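Local coordinates for protein cruciform cutting endonuclease 1, mitochondrial (Schizosaccharomyces pombe, PDB 1KCF) that resolves four-way Holliday junctions as a homodimeric mitochondrial endonuclease, cutting at the point of strand exchange and probably helping to maintain mitochondrial DNA, at residues A[43-47]-A[230-235]; A[53-57]-A[108-112]. The contacts are given in a common frame with arbitrary orientation. Residues are numbered along the deposited sequence.

Contact 1. Residues A[43-47]-A[230-235]; sequences LGIDL and DSALIA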
loop_
_atom_site.group_PDB
_atom_site.type_symbol
_atom_site.label_atom_id
_atom_site.label_comp_id
_atom_site.label_asym_id
_atom_site.label_seq_id
_atom_site.Cartn_x
_atom_site.Cartn_y
_atom_site.Cartn_z
ATOM N N LEU A 43 -16.348 11.834 -3.176
ATOM C CA LEU A 43 -16.408 10.379 -3.277
ATOM C C LEU A 43 -15.992 9.703 -1.971
ATOM O O LEU A 43 -14.810 9.668 -1.626
ATOM C CB LEU A 43 -15.512 9.884 -4.416
ATOM C CG LEU A 43 -15.491 8.363 -4.608
ATOM C CD1 LEU A 43 -16.862 7.876 -5.062
ATOM C CD2 LEU A 43 -14.427 7.987 -5.633
ATOM N N GLY A 44 -16.974 9.181 -1.244
ATOM C CA GLY A 44 -16.691 8.495 0.003
ATOM C C GLY A 44 -16.466 7.020 -0.264
ATOM O O GLY A 44 -17.294 6.372 -0.902
ATOM N N ILE A 45 -15.350 6.486 0.223
ATOM C CA ILE A 45 -15.027 5.082 0.006
ATOM C C ILE A 45 -14.780 4.273 1.275
ATOM O O ILE A 45 -14.018 4.675 2.155
ATOM C CB ILE A 45 -13.788 4.938 -0.892
ATOM C CG1 ILE A 45 -14.084 5.509 -2.277
ATOM C CG2 ILE A 45 -13.385 3.474 -0.991
ATOM C CD1 ILE A 45 -12.885 5.524 -3.195
ATOM N N ASP A 46 -15.447 3.129 1.352
ATOM C CA ASP A 46 -15.308 2.209 2.473
ATOM C C ASP A 46 -14.466 1.056 1.954
ATOM O O ASP A 46 -14.977 0.190 1.241
ATOM C CB ASP A 46 -16.672 1.682 2.901
ATOM C CG ASP A 46 -17.081 2.178 4.259
ATOM O OD1 ASP A 46 -16.260 2.083 5.193
ATOM O OD2 ASP A 46 -18.226 2.657 4.390
ATOM N N LEU A 47 -13.182 1.054 2.300
ATOM C CA LEU A 47 -12.267 0.020 1.831
ATOM C C LEU A 47 -12.613 -1.403 2.243
ATOM O O LEU A 47 -12.772 -1.713 3.428
ATOM C CB LEU A 47 -10.837 0.331 2.270
ATOM C CG LEU A 47 -10.186 1.554 1.628
ATOM C CD1 LEU A 47 -8.838 1.806 2.282
ATOM C CD2 LEU A 47 -10.037 1.331 0.133
ATOM N N ASP A 230 -22.979 2.699 5.496
ATOM C CA ASP A 230 -21.669 3.072 6.004
ATOM C C ASP A 230 -21.010 4.152 5.141
ATOM O O ASP A 230 -20.599 5.193 5.655
ATOM C CB ASP A 230 -20.762 1.848 6.080
ATOM C CG ASP A 230 -19.765 1.941 7.213
ATOM O OD1 ASP A 230 -20.212 1.928 8.381
ATOM O OD2 ASP A 230 -18.546 2.036 6.941
ATOM N N SER A 231 -20.912 3.919 3.834
ATOM C CA SER A 231 -20.288 4.912 2.964
ATOM C C SER A 231 -21.107 6.199 2.887
ATOM O O SER A 231 -20.548 7.287 2.745
ATOM C CB SER A 231 -20.059 4.345 1.550
ATOM O OG SER A 231 -21.278 4.017 0.904
ATOM N N ALA A 232 -22.429 6.083 2.983
ATOM C CA ALA A 232 -23.284 7.264 2.925
ATOM C C ALA A 232 -23.057 8.136 4.164
ATOM O O ALA A 232 -23.083 9.362 4.081
ATOM C CB ALA A 232 -24.752 6.851 2.829
ATOM N N LEU A 233 -22.831 7.504 5.312
ATOM C CA LEU A 233 -22.591 8.249 6.550
ATOM C C LEU A 233 -21.214 8.891 6.530
ATOM O O LEU A 233 -20.990 9.919 7.175
ATOM C CB LEU A 233 -22.714 7.333 7.769
ATOM C CG LEU A 233 -24.118 6.837 8.115
ATOM C CD1 LEU A 233 -24.020 5.714 9.124
ATOM C CD2 LEU A 233 -24.951 7.990 8.661
ATOM N N ILE A 234 -20.289 8.286 5.795
ATOM C CA ILE A 234 -18.944 8.833 5.684
ATOM C C ILE A 234 -19.000 10.134 4.884
ATOM O O ILE A 234 -18.576 11.185 5.364
ATOM C CB ILE A 234 -17.993 7.837 4.979
ATOM C CG1 ILE A 234 -17.677 6.663 5.913
ATOM C CG2 ILE A 234 -16.711 8.537 4.558
ATOM C CD1 ILE A 234 -16.830 5.572 5.262
ATOM N N ALA A 235 -19.538 10.052 3.669
ATOM C CA ALA A 235 -19.650 11.214 2.788
ATOM C C ALA A 235 -20.492 12.332 3.391
ATOM O O ALA A 235 -20.024 13.464 3.517
ATOM C CB ALA A 235 -20.243 10.799 1.449
#
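D46 carries the largest buried area of this contact, 79 Å², and lies against D230, a second ligand of the magnesium site. Its OD2 lies 2.6 Å from OD2 of D230, and its OD1 lies 2.9 Å from that same D230 oxygen. Clustered carboxylates are characteristic of the metal site of RNase H-like nucleases, and both aspartates are assigned as Mg(2+) ligands, though no ion lies among these atoms. The other oxygen of D230, OD1, is held by a salt bridge to R191 and a hydrogen bond with Y172. G44, with 52 Å² covered, is where the backbones come closest: its CA is 4.9 Å from CA of A235 and 4.5 Å from the A235 CB. A CB modelled on G44 would fall only 3.2 Å from that methyl, so the lack of a side chain permits the close approach. Between these two points I234 (41 Å²) points toward the strand, its CD1 3.3 Å from OD2 of D46 and 4.3 Å from O of I45. The short axes approach to 7.3 Å at 136°, so the helix runs obliquely against the strand direction. Strand 42-47 is central in the mixed sheet, flanked by strands 52-59 and 113-118, and helix 224-253 covers one face, with helix 191-200 packed beyond it on L233.

Contact 2. Residues A[53-57]-A[108-112]; sequences SYCFA and KFNPH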
loop_
_atom_site.group_PDB
_atom_site.type_symbol
_atom_site.label_atom_id
_atom_site.label_comp_id
_atom_site.label_asym_id
_atom_site.label_seq_id
_atom_site.Cartn_x
_atom_site.Cartn_y
_atom_site.Cartn_z
ATOM N N SER A 53 -17.426 -0.398 -0.740
ATOM C CA SER A 53 -18.588 0.471 -0.798
ATOM C C SER A 53 -18.166 1.904 -1.090
ATOM O O SER A 53 -17.097 2.337 -0.673
ATOM C CB SER A 53 -19.361 0.417 0.519
ATOM O OG SER A 53 -20.542 1.194 0.437
ATOM N N TYR A 54 -19.009 2.633 -1.813
ATOM C CA TYR A 54 -18.710 4.018 -2.150
ATOM C C TYR A 54 -19.993 4.826 -2.267
ATOM O O TYR A 54 -21.059 4.285 -2.568
ATOM C CB TYR A 54 -17.932 4.081 -3.470
ATOM C CG TYR A 54 -18.749 3.708 -4.687
ATOM C CD1 TYR A 54 -19.582 4.642 -5.304
ATOM C CD2 TYR A 54 -18.708 2.414 -5.213
ATOM C CE1 TYR A 54 -20.356 4.303 -6.410
ATOM C CE2 TYR A 54 -19.478 2.063 -6.319
ATOM C CZ TYR A 54 -20.300 3.014 -6.914
ATOM O OH TYR A 54 -21.069 2.684 -8.012
ATOM N N CYS A 55 -19.883 6.123 -2.007
ATOM C CA CYS A 55 -21.013 7.038 -2.106
ATOM C C CYS A 55 -20.458 8.316 -2.728
ATOM O O CYS A 55 -19.544 8.936 -2.180
ATOM C CB CYS A 55 -21.599 7.331 -0.718
ATOM S SG CYS A 55 -23.174 8.269 -0.726
ATOM N N PHE A 56 -20.990 8.691 -3.883
ATOM C CA PHE A 56 -20.538 9.890 -4.581
ATOM C C PHE A 56 -21.646 10.925 -4.420
ATOM O O PHE A 56 -22.773 10.709 -4.864
ATOM C CB PHE A 56 -20.291 9.557 -6.059
ATOM C CG PHE A 56 -19.684 10.682 -6.857
ATOM C CD1 PHE A 56 -18.556 11.352 -6.401
ATOM C CD2 PHE A 56 -20.230 11.053 -8.084
ATOM C CE1 PHE A 56 -17.977 12.375 -7.149
ATOM C CE2 PHE A 56 -19.658 12.075 -8.842
ATOM C CZ PHE A 56 -18.527 12.737 -8.370
ATOM N N ALA A 57 -21.327 12.041 -3.770
ATOM C CA ALA A 57 -22.324 13.073 -3.518
ATOM C C ALA A 57 -21.802 14.505 -3.594
ATOM O O ALA A 57 -20.601 14.738 -3.705
ATOM C CB ALA A 57 -22.947 12.836 -2.158
ATOM N N LYS A 108 -14.981 7.286 -13.937
ATOM C CA LYS A 108 -16.421 7.215 -13.741
ATOM C C LYS A 108 -17.007 8.348 -12.902
ATOM O O LYS A 108 -18.148 8.761 -13.123
ATOM C CB LYS A 108 -16.778 5.867 -13.107
ATOM C CG LYS A 108 -18.263 5.641 -12.917
ATOM C CD LYS A 108 -18.559 4.207 -12.508
ATOM C CE LYS A 108 -20.057 3.992 -12.326
ATOM N NZ LYS A 108 -20.393 2.566 -12.048
ATOM N N PHE A 109 -16.229 8.862 -11.957
ATOM C CA PHE A 109 -16.721 9.915 -11.082
ATOM C C PHE A 109 -15.962 11.231 -11.171
ATOM O O PHE A 109 -16.529 12.289 -10.896
ATOM C CB PHE A 109 -16.716 9.412 -9.636
ATOM C CG PHE A 109 -17.476 8.134 -9.445
ATOM C CD1 PHE A 109 -16.909 7.070 -8.751
ATOM C CD2 PHE A 109 -18.753 7.983 -9.982
ATOM C CE1 PHE A 109 -17.599 5.874 -8.597
ATOM C CE2 PHE A 109 -19.455 6.791 -9.833
ATOM C CZ PHE A 109 -18.878 5.733 -9.141
ATOM N N ASN A 110 -14.690 11.172 -11.548
ATOM C CA ASN A 110 -13.881 12.381 -11.654
ATOM C C ASN A 110 -14.162 13.255 -10.429
ATOM O O ASN A 110 -14.700 14.352 -10.550
ATOM C CB ASN A 110 -14.254 13.141 -12.927
ATOM C CG ASN A 110 -13.110 13.961 -13.465
ATOM O OD1 ASN A 110 -12.091 13.417 -13.893
ATOM N ND2 ASN A 110 -13.263 15.277 -13.444
ATOM N N PRO A 111 -13.797 12.771 -9.230
ATOM C CA PRO A 111 -14.012 13.485 -7.966
ATOM C C PRO A 111 -13.125 14.689 -7.678
ATOM O O PRO A 111 -12.011 14.807 -8.192
ATOM C CB PRO A 111 -13.806 12.395 -6.907
ATOM C CG PRO A 111 -13.962 11.097 -7.670
ATOM C CD PRO A 111 -13.286 11.417 -8.968
ATOM N N HIS A 112 -13.642 15.581 -6.839
ATOM C CA HIS A 112 -12.903 16.757 -6.414
ATOM C C HIS A 112 -12.283 16.367 -5.079
ATOM O O HIS A 112 -11.244 16.890 -4.677
ATOM C CB HIS A 112 -13.838 17.953 -6.200
ATOM C CG HIS A 112 -14.387 18.532 -7.466
ATOM N ND1 HIS A 112 -13.725 18.451 -8.672
ATOM C CD2 HIS A 112 -15.516 19.243 -7.705
ATOM C CE1 HIS A 112 -14.421 19.085 -9.598
ATOM N NE2 HIS A 112 -15.511 19.574 -9.037
#
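An aromatic cluster of Y54, F56 and F109 packs the end of helix 91-109 against a sheet strand. F109, with 91 Å² covered, meets both strand rings: its CZ is 3.4 Å from CE1 of Y54, and its CD2 is 3.9 Å from CD2 of F56. Both ring pairs are oblique, with centroids 5.2 Å apart and planes at 44° to Y54 and 31° to F56. A CH-pi contact is better defined, since CB of F109 sits 3.9 Å from the F56 ring centroid and 6° off its normal. The chain turns out of the helix at N110, where phi is +44°, and P111 then adds its CB 4.2 Å from CE1 of F56. Y54 and F56 alternate with C55, whose CA-to-CB bond points away, toward helix 224-253. The cluster therefore lies on the face of strand 52-59 opposite that helix, with L43 of the adjacent strand 42-47 touching F56, F109 and P111, and N69 of strand 65-73 beside the two phenylalanines.

How the contacts relate
From the N terminus, strand 42-47 supplies the first half of contact 1, and the chain turns back at once into strand 52-59, the first half of contact 2. After strand 65-73, helix 91-109 returns to strand 52-59, so contact 2 closes its loop with 50 residues between its segments. Contact 1 closes only when helix 224-253 arrives, with 182 residues between, so contact 2 is nested within it. Probable hydrogen bonds of 2.7 Å from D46 N to S53 O and from G44 N to C55 O join the adjacent antiparallel strands. The contacts use opposite faces of these strands: D46 and C55 face helix 224-253, L43, Y54 and F56 the end of helix 91-109.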